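Local coordinates for protein alkaline phosphatase (Thermus thermophilus, PDB 7KWD) that probably hydrolyses phosphate monoesters at alkaline pH as a homodimeric alkaline phosphatase that binds zinc and magnesium ions, at residues P32-R37 with M464-G469; I42-D47 with V269-I274; N281-T286 with D340-Q345. One frame throughout, in Å; residues are numbered along the deposited sequence.

Contact 1: residues P32-R37 with M464-G469; sequences PSLGRR and MGEALG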
# COMPACT_ATOMS: atom_id res chain seq x y z
N PRO A 32 10.53 -7.59 -18.09
CA PRO A 32 10.90 -6.53 -19.02
C PRO A 32 12.39 -6.27 -19.01
O PRO A 32 13.05 -6.33 -17.98
CB PRO A 32 10.11 -5.31 -18.51
CG PRO A 32 9.90 -5.60 -17.07
CD PRO A 32 9.66 -7.09 -17.00
N SER A 33 12.89 -5.94 -20.19
CA SER A 33 14.30 -5.68 -20.43
C SER A 33 14.60 -4.21 -20.24
O SER A 33 13.76 -3.35 -20.50
CB SER A 33 14.67 -6.08 -21.87
OG SER A 33 14.71 -7.49 -22.00
N LEU A 34 15.83 -3.94 -19.78
CA LEU A 34 16.34 -2.57 -19.78
C LEU A 34 16.59 -2.07 -21.19
O LEU A 34 16.30 -0.91 -21.50
CB LEU A 34 17.64 -2.51 -19.00
CG LEU A 34 17.60 -2.68 -17.48
CD1 LEU A 34 19.05 -2.70 -16.95
CD2 LEU A 34 16.77 -1.56 -16.82
N GLY A 35 17.15 -2.91 -22.05
CA GLY A 35 17.59 -2.45 -23.36
C GLY A 35 18.78 -1.52 -23.36
O GLY A 35 19.03 -0.88 -24.36
N ARG A 36 19.51 -1.44 -22.25
CA ARG A 36 20.69 -0.59 -22.11
C ARG A 36 21.73 -1.37 -21.32
O ARG A 36 21.41 -2.28 -20.56
CB ARG A 36 20.43 0.72 -21.35
CG ARG A 36 19.45 1.65 -22.00
CD ARG A 36 19.99 2.29 -23.28
NE ARG A 36 18.94 3.05 -23.97
CZ ARG A 36 19.10 3.72 -25.11
NH1 ARG A 36 20.28 3.71 -25.73
NH2 ARG A 36 18.08 4.38 -25.65
N ARG A 37 22.99 -0.99 -21.50
CA ARG A 37 24.10 -1.56 -20.76
C ARG A 37 24.81 -0.46 -19.99
O ARG A 37 24.72 0.72 -20.35
CB ARG A 37 25.05 -2.28 -21.67
CG ARG A 37 24.46 -3.54 -22.26
CD ARG A 37 25.01 -3.73 -23.66
NE ARG A 37 24.26 -4.64 -24.53
CZ ARG A 37 24.73 -5.80 -24.99
NH1 ARG A 37 25.94 -6.22 -24.62
NH2 ARG A 37 24.00 -6.54 -25.80
N MET A 464 19.70 -6.41 -12.83
CA MET A 464 21.10 -6.16 -12.49
C MET A 464 22.02 -6.89 -13.45
O MET A 464 23.05 -6.33 -13.89
CB MET A 464 21.39 -6.60 -11.06
CG MET A 464 20.61 -5.80 -10.05
SD MET A 464 21.28 -5.91 -8.39
CE MET A 464 20.95 -7.61 -7.94
N GLY A 465 21.68 -8.13 -13.80
CA GLY A 465 22.55 -8.90 -14.67
C GLY A 465 22.58 -8.34 -16.08
O GLY A 465 23.63 -8.30 -16.71
N GLU A 466 21.42 -7.93 -16.60
CA GLU A 466 21.37 -7.29 -17.90
C GLU A 466 22.20 -6.04 -17.90
O GLU A 466 23.04 -5.84 -18.79
CB GLU A 466 19.94 -6.95 -18.30
CG GLU A 466 19.91 -6.06 -19.55
CD GLU A 466 18.50 -5.78 -20.09
OE1 GLU A 466 17.50 -6.00 -19.35
OE2 GLU A 466 18.41 -5.32 -21.25
N ALA A 467 21.99 -5.16 -16.91
CA ALA A 467 22.68 -3.88 -16.90
C ALA A 467 24.18 -4.05 -17.05
O ALA A 467 24.83 -3.26 -17.74
CB ALA A 467 22.39 -3.10 -15.60
N LEU A 468 24.77 -5.06 -16.40
CA LEU A 468 26.23 -5.18 -16.35
C LEU A 468 26.79 -6.31 -17.21
O LEU A 468 28.00 -6.48 -17.25
CB LEU A 468 26.70 -5.40 -14.90
CG LEU A 468 26.29 -4.33 -13.89
CD1 LEU A 468 26.87 -4.67 -12.51
CD2 LEU A 468 26.75 -3.00 -14.36
N GLY A 469 25.94 -7.07 -17.89
CA GLY A 469 26.43 -8.20 -18.65
C GLY A 469 26.88 -9.33 -17.75
O GLY A 469 27.87 -10.01 -18.07
O HOH W 1 17.93 -7.29 -23.21
O HOH W 2 20.79 -4.51 -22.22
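The carboxylate of Glu466 takes Leu34 and Gly35 onto one face: both backbone amide nitrogens and CB of Leu34 lie on that side of its plane. Leu34 N donates to Glu466 OE1 at 2.7 Å, 38° out of the plane, and Gly35 N donates to Glu466 OE2 at 2.8 Å, similarly raised, 41° out of the plane. Beyond OE1, Ser33 CA comes within 3.4 Å of that oxygen. A water on the other side of the plane gives a hydrogen to Glu466 OE2 at 2.8 Å. A second water does the same to Glu466 OE2 at 2.7 Å and also donates to Arg36 O, so Gly35 N and two waters all donate to OE2. CG stands anti to the backbone N (chi1 170°) and the chain is extended beyond it, which carries the carboxylate from helix 459-468 to the loop before strand 40-46. The successive amides of Leu34 and Gly35 share one carboxylate; Gly35 has a positive phi, which favours glycine. An alanine in place of Glu466 would probably leave the N-H groups of Leu34 and Gly35 without their acceptors and set this loop free to shift. The helix itself closes in a Schellman motif at Gly469, within the alpha/beta fold of the alkaline phosphatase family. Leu34 CD1 rests on Ala467 CB at 3.6 Å, and both side chains also touch Leu311 of strand 310-325. Further along, Arg37 CA makes a CA-H...O contact of 3.5 Å with Ala467 O, while a backbone hydrogen bond joins Ala467 to Tyr38. The Arg36 side chain leads away from the helix, its NE bonded to Gly446 O.

Contact 2: residues I42-D47 with V269-I274; sequences IVFVYD and VEAGRI. With MG (magnesium ion), chain D; ZN (zinc ion), chain E.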
# COMPACT_ATOMS: atom_id res chain seq x y z
N ILE A 42 24.21 1.10 -8.93
CA ILE A 42 23.89 1.47 -7.55
C ILE A 42 22.51 0.91 -7.26
O ILE A 42 21.58 1.12 -8.05
CB ILE A 42 23.91 2.99 -7.34
CG1 ILE A 42 25.24 3.57 -7.82
CG2 ILE A 42 23.67 3.30 -5.88
CD1 ILE A 42 25.32 5.06 -7.84
N VAL A 43 22.38 0.18 -6.15
CA VAL A 43 21.10 -0.36 -5.71
C VAL A 43 20.76 0.27 -4.36
O VAL A 43 21.48 0.06 -3.38
CB VAL A 43 21.12 -1.89 -5.61
CG1 VAL A 43 19.72 -2.42 -5.26
CG2 VAL A 43 21.64 -2.57 -6.90
N PHE A 44 19.66 1.02 -4.31
CA PHE A 44 19.24 1.76 -3.12
C PHE A 44 17.99 1.05 -2.61
O PHE A 44 16.91 1.15 -3.21
CB PHE A 44 18.98 3.23 -3.47
CG PHE A 44 18.77 4.12 -2.28
CD1 PHE A 44 18.83 3.66 -0.99
CD2 PHE A 44 18.43 5.47 -2.49
CE1 PHE A 44 18.57 4.47 0.09
CE2 PHE A 44 18.21 6.32 -1.39
CZ PHE A 44 18.29 5.81 -0.10
N VAL A 45 18.16 0.29 -1.53
CA VAL A 45 17.05 -0.45 -0.93
C VAL A 45 16.42 0.39 0.18
O VAL A 45 17.11 0.81 1.11
CB VAL A 45 17.51 -1.80 -0.36
CG1 VAL A 45 16.32 -2.52 0.28
CG2 VAL A 45 18.17 -2.62 -1.44
N TYR A 46 15.11 0.62 0.07
CA TYR A 46 14.29 1.16 1.15
C TYR A 46 13.69 -0.04 1.88
O TYR A 46 12.70 -0.62 1.45
CB TYR A 46 13.20 2.06 0.57
CG TYR A 46 13.58 3.48 0.17
CD1 TYR A 46 14.54 3.73 -0.80
CD2 TYR A 46 12.89 4.56 0.70
CE1 TYR A 46 14.82 5.02 -1.19
CE2 TYR A 46 13.16 5.86 0.30
CZ TYR A 46 14.12 6.08 -0.64
OH TYR A 46 14.42 7.37 -1.02
N ASP A 47 14.28 -0.44 3.00
CA ASP A 47 13.84 -1.64 3.69
C ASP A 47 12.53 -1.38 4.42
O ASP A 47 12.43 -0.45 5.21
CB ASP A 47 14.91 -2.11 4.67
CG ASP A 47 14.74 -3.55 5.01
OD1 ASP A 47 13.63 -3.88 5.47
OD2 ASP A 47 15.69 -4.35 4.78
N VAL A 269 23.19 0.77 -1.22
CA VAL A 269 22.86 1.70 -0.14
C VAL A 269 21.57 1.21 0.46
O VAL A 269 20.61 0.99 -0.28
CB VAL A 269 22.71 3.14 -0.65
CG1 VAL A 269 22.41 4.10 0.52
CG2 VAL A 269 23.95 3.55 -1.43
N GLU A 270 21.53 1.07 1.79
CA GLU A 270 20.33 0.60 2.46
C GLU A 270 19.84 1.61 3.47
O GLU A 270 20.57 1.99 4.40
CB GLU A 270 20.53 -0.74 3.18
CG GLU A 270 19.14 -1.38 3.44
CD GLU A 270 19.17 -2.37 4.55
OE1 GLU A 270 20.25 -2.50 5.18
OE2 GLU A 270 18.14 -3.00 4.77
N ALA A 271 18.61 2.08 3.28
CA ALA A 271 17.87 2.79 4.32
C ALA A 271 17.16 1.70 5.09
O ALA A 271 15.98 1.42 4.89
CB ALA A 271 16.91 3.81 3.72
N GLY A 272 17.93 1.04 5.96
CA GLY A 272 17.47 -0.21 6.54
C GLY A 272 16.61 -0.09 7.75
O GLY A 272 16.10 -1.12 8.23
N ARG A 273 16.43 1.11 8.30
CA ARG A 273 15.68 1.24 9.55
C ARG A 273 14.30 1.84 9.34
O ARG A 273 13.54 2.00 10.31
CB ARG A 273 16.49 2.07 10.57
CG ARG A 273 17.92 1.49 10.78
CD ARG A 273 18.48 1.69 12.20
NE ARG A 273 17.72 0.89 13.16
CZ ARG A 273 17.64 1.16 14.45
NH1 ARG A 273 18.29 2.20 14.97
NH2 ARG A 273 16.90 0.38 15.22
N ILE A 274 13.93 2.14 8.09
CA ILE A 274 12.52 2.34 7.78
C ILE A 274 11.72 1.15 8.28
O ILE A 274 10.72 1.31 8.98
CB ILE A 274 12.33 2.55 6.27
CG1 ILE A 274 13.01 3.85 5.82
CG2 ILE A 274 10.84 2.50 5.92
CD1 ILE A 274 13.13 3.96 4.28
MG MG D . 17.58 -4.68 5.77
ZN ZN E . 13.50 -6.00 4.88
O HOH W 3 19.57 -5.08 6.37
O HOH W 4 16.64 -3.57 7.60
O HOH W 5 17.14 -6.34 6.70
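Asp47 meets Glu270 and Gly272 from its first side-chain atom outward. Its CB lies 3.4 Å from Glu270 OE2 and 3.7 Å from Gly272 CA. CG stands anti to the backbone N (chi1 -159°); from it OD1 binds zinc at 2.2 Å and OD2 binds magnesium. Asp47 OD2 and Glu270 OE2 approach to 2.8 Å because both hold the magnesium ion, whose charge would offset their repulsion. Thr148 and three waters complete its six ligands, and Ser95, Asp317 and His318 complete the site of this zinc; Ser95 is probably the nucleophile that forms the phosphoserine intermediate. Thr140, a second-shell residue, hydrogen-bonds Glu270 OE1 and helps to position the carboxylate. The platform is a parallel strand pair, 11° apart in direction, laced by alternating backbone bonds from Val269 N to Val43 O through to Asp47 N to Ala271 O, the last 3.1 Å long. On the face opposite the Glu270 side chain, the Phe44 ring turns its edge to Ala271 N, and Tyr46 CD2 touches Ile274 CD1 at 3.6 Å. There helix 283-306 covers Phe44 and Tyr46, helix 247-259 covers Val269 and Ala271, and strand 310-325 flanks strand 40-46 on its other side.

Contact 3: residues N281-T286 with D340-Q345; sequences NDAGAT and DLLEPQ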
# COMPACT_ATOMS: atom_id res chain seq x y z
N ASN A 281 5.99 0.76 15.06
CA ASN A 281 4.75 1.52 14.83
C ASN A 281 4.98 2.99 15.19
O ASN A 281 4.12 3.62 15.79
CB ASN A 281 3.57 0.99 15.63
CG ASN A 281 2.94 -0.25 15.03
OD1 ASN A 281 1.85 -0.61 15.45
ND2 ASN A 281 3.63 -0.93 14.10
N ASP A 282 6.16 3.50 14.86
CA ASP A 282 6.57 4.87 15.16
C ASP A 282 6.63 5.67 13.86
O ASP A 282 7.66 5.75 13.19
CB ASP A 282 7.90 4.86 15.88
CG ASP A 282 8.36 6.25 16.27
OD1 ASP A 282 7.77 7.25 15.78
OD2 ASP A 282 9.33 6.35 17.06
N ALA A 283 5.51 6.32 13.54
CA ALA A 283 5.42 7.06 12.28
C ALA A 283 6.45 8.17 12.17
O ALA A 283 6.93 8.48 11.06
CB ALA A 283 4.00 7.63 12.14
N GLY A 284 6.81 8.79 13.29
CA GLY A 284 7.78 9.88 13.22
C GLY A 284 9.18 9.37 12.94
O GLY A 284 9.96 10.02 12.23
N ALA A 285 9.54 8.22 13.49
CA ALA A 285 10.84 7.66 13.15
C ALA A 285 10.88 7.20 11.68
O ALA A 285 11.87 7.44 10.98
CB ALA A 285 11.19 6.51 14.09
N THR A 286 9.80 6.59 11.20
CA THR A 286 9.73 6.20 9.80
C THR A 286 9.92 7.40 8.89
O THR A 286 10.69 7.35 7.92
CB THR A 286 8.39 5.54 9.51
OG1 THR A 286 8.26 4.40 10.36
CG2 THR A 286 8.30 5.15 8.06
N ASP A 340 0.95 17.36 10.47
CA ASP A 340 1.45 18.44 11.31
C ASP A 340 1.96 17.90 12.63
O ASP A 340 3.01 18.32 13.12
CB ASP A 340 0.37 19.47 11.57
CG ASP A 340 -0.14 20.12 10.31
OD1 ASP A 340 0.62 20.21 9.32
OD2 ASP A 340 -1.32 20.52 10.33
N LEU A 341 1.23 16.96 13.21
CA LEU A 341 1.54 16.45 14.55
C LEU A 341 2.83 15.64 14.60
O LEU A 341 3.27 15.28 15.70
CB LEU A 341 0.36 15.60 15.02
CG LEU A 341 -0.73 16.12 15.96
CD1 LEU A 341 -0.58 17.58 16.23
CD2 LEU A 341 -2.12 15.81 15.47
N LEU A 342 3.45 15.36 13.46
CA LEU A 342 4.77 14.73 13.47
C LEU A 342 5.88 15.73 13.68
O LEU A 342 6.96 15.34 14.14
CB LEU A 342 5.01 13.97 12.16
CG LEU A 342 4.07 12.81 11.87
CD1 LEU A 342 4.60 11.91 10.75
CD2 LEU A 342 3.83 11.95 13.11
N GLU A 343 5.65 17.00 13.34
CA GLU A 343 6.76 17.96 13.41
C GLU A 343 7.27 18.15 14.83
O GLU A 343 8.48 18.40 14.98
CB GLU A 343 6.33 19.31 12.80
CG GLU A 343 7.50 20.32 12.69
CD GLU A 343 7.16 21.59 11.87
OE1 GLU A 343 8.08 22.28 11.38
OE2 GLU A 343 5.96 21.90 11.70
N PRO A 344 6.45 18.07 15.89
CA PRO A 344 6.99 18.21 17.25
C PRO A 344 7.83 17.04 17.72
O PRO A 344 8.53 17.20 18.73
CB PRO A 344 5.72 18.33 18.13
CG PRO A 344 4.67 18.91 17.17
CD PRO A 344 4.97 18.19 15.87
N GLN A 345 7.77 15.88 17.06
CA GLN A 345 8.51 14.72 17.55
C GLN A 345 10.01 14.96 17.51
O GLN A 345 10.53 15.63 16.62
CB GLN A 345 8.14 13.48 16.75
CG GLN A 345 6.69 13.11 16.94
CD GLN A 345 6.40 11.71 16.53
OE1 GLN A 345 7.29 10.97 16.18
NE2 GLN A 345 5.13 11.33 16.58
O HOH W 6 5.30 8.24 16.06
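Two first torsions bring Asp282 and Gln345 together: CG of Asp282 stands anti to its backbone N (chi1 -178°), and CG of Gln345 anti to its carbonyl carbon (chi1 -65°), with the glutamine chain extended beyond. The side chains pass one another running opposite ways, carboxylate and amide planes 49° apart. Asp282 OD1 and Gln345 OE1, two acceptors, stay 3.8 Å from one another. Lys373 links the two side chains instead, with a salt bridge to Asp282 OD2 and a hydrogen bond to Gln345 OE1. A water adds a second bridge, donating to Asp282 OD1 at 2.7 Å and accepting from Gln345 NE2 at 3.1 Å.

Asp282 is also the N-cap of helix 283-306: its OD1 accepts from Ala285 N at 3.1 Å, from above the carboxylate plane, and more weakly from Gly284 N. The preceding helix 273-280, which carries zinc ligands, ends in a Schellman motif at Asn281, so one helix stops and the next starts within two residues. Gln345 OE1 lies 3.2 Å from Gly284 CA, pressed so close that a CB at this glycine would collide with the amide oxygen. A pair of type I turns, Asp340 to Glu343 and Leu342 to Gln345, forms the opposing segment. From it Leu342 points toward the helix start, placing CD1 4.2 Å from Ala283 O and CD2 4.4 Å from Ala283 CB. Ile426 touches both Leu342 and Ala283, and Ile56 and Tyr60 of helix 51-65 also pack on Leu342. Asp282 OD2 takes a further bond from Phe349 N, tying the cap to the start of helix 349-356.

How the contacts relate
The contacts run across the molecule, contact 2 near the chain's centre and contacts 1 and 3 on opposite sides of it. Centre to centre, contacts 1 and 2 are about 21 Å apart, contacts 2 and 3 about 20 Å, and contacts 1 and 3 about 39 Å. Strand 40-46 links the first two: Met464 SD packs on Val43 CG2 at 3.7 Å. Helix 273-280 leads from contact 2 into helix 283-306 of contact 3, where Ile274 O and Thr286 OG1 come within 4.2 Å. Along the chain, contact 1 encloses the other two, which follow in series. The metal-binding core thus lies between the N-terminal loop on its late helix and the start of helix 283-306.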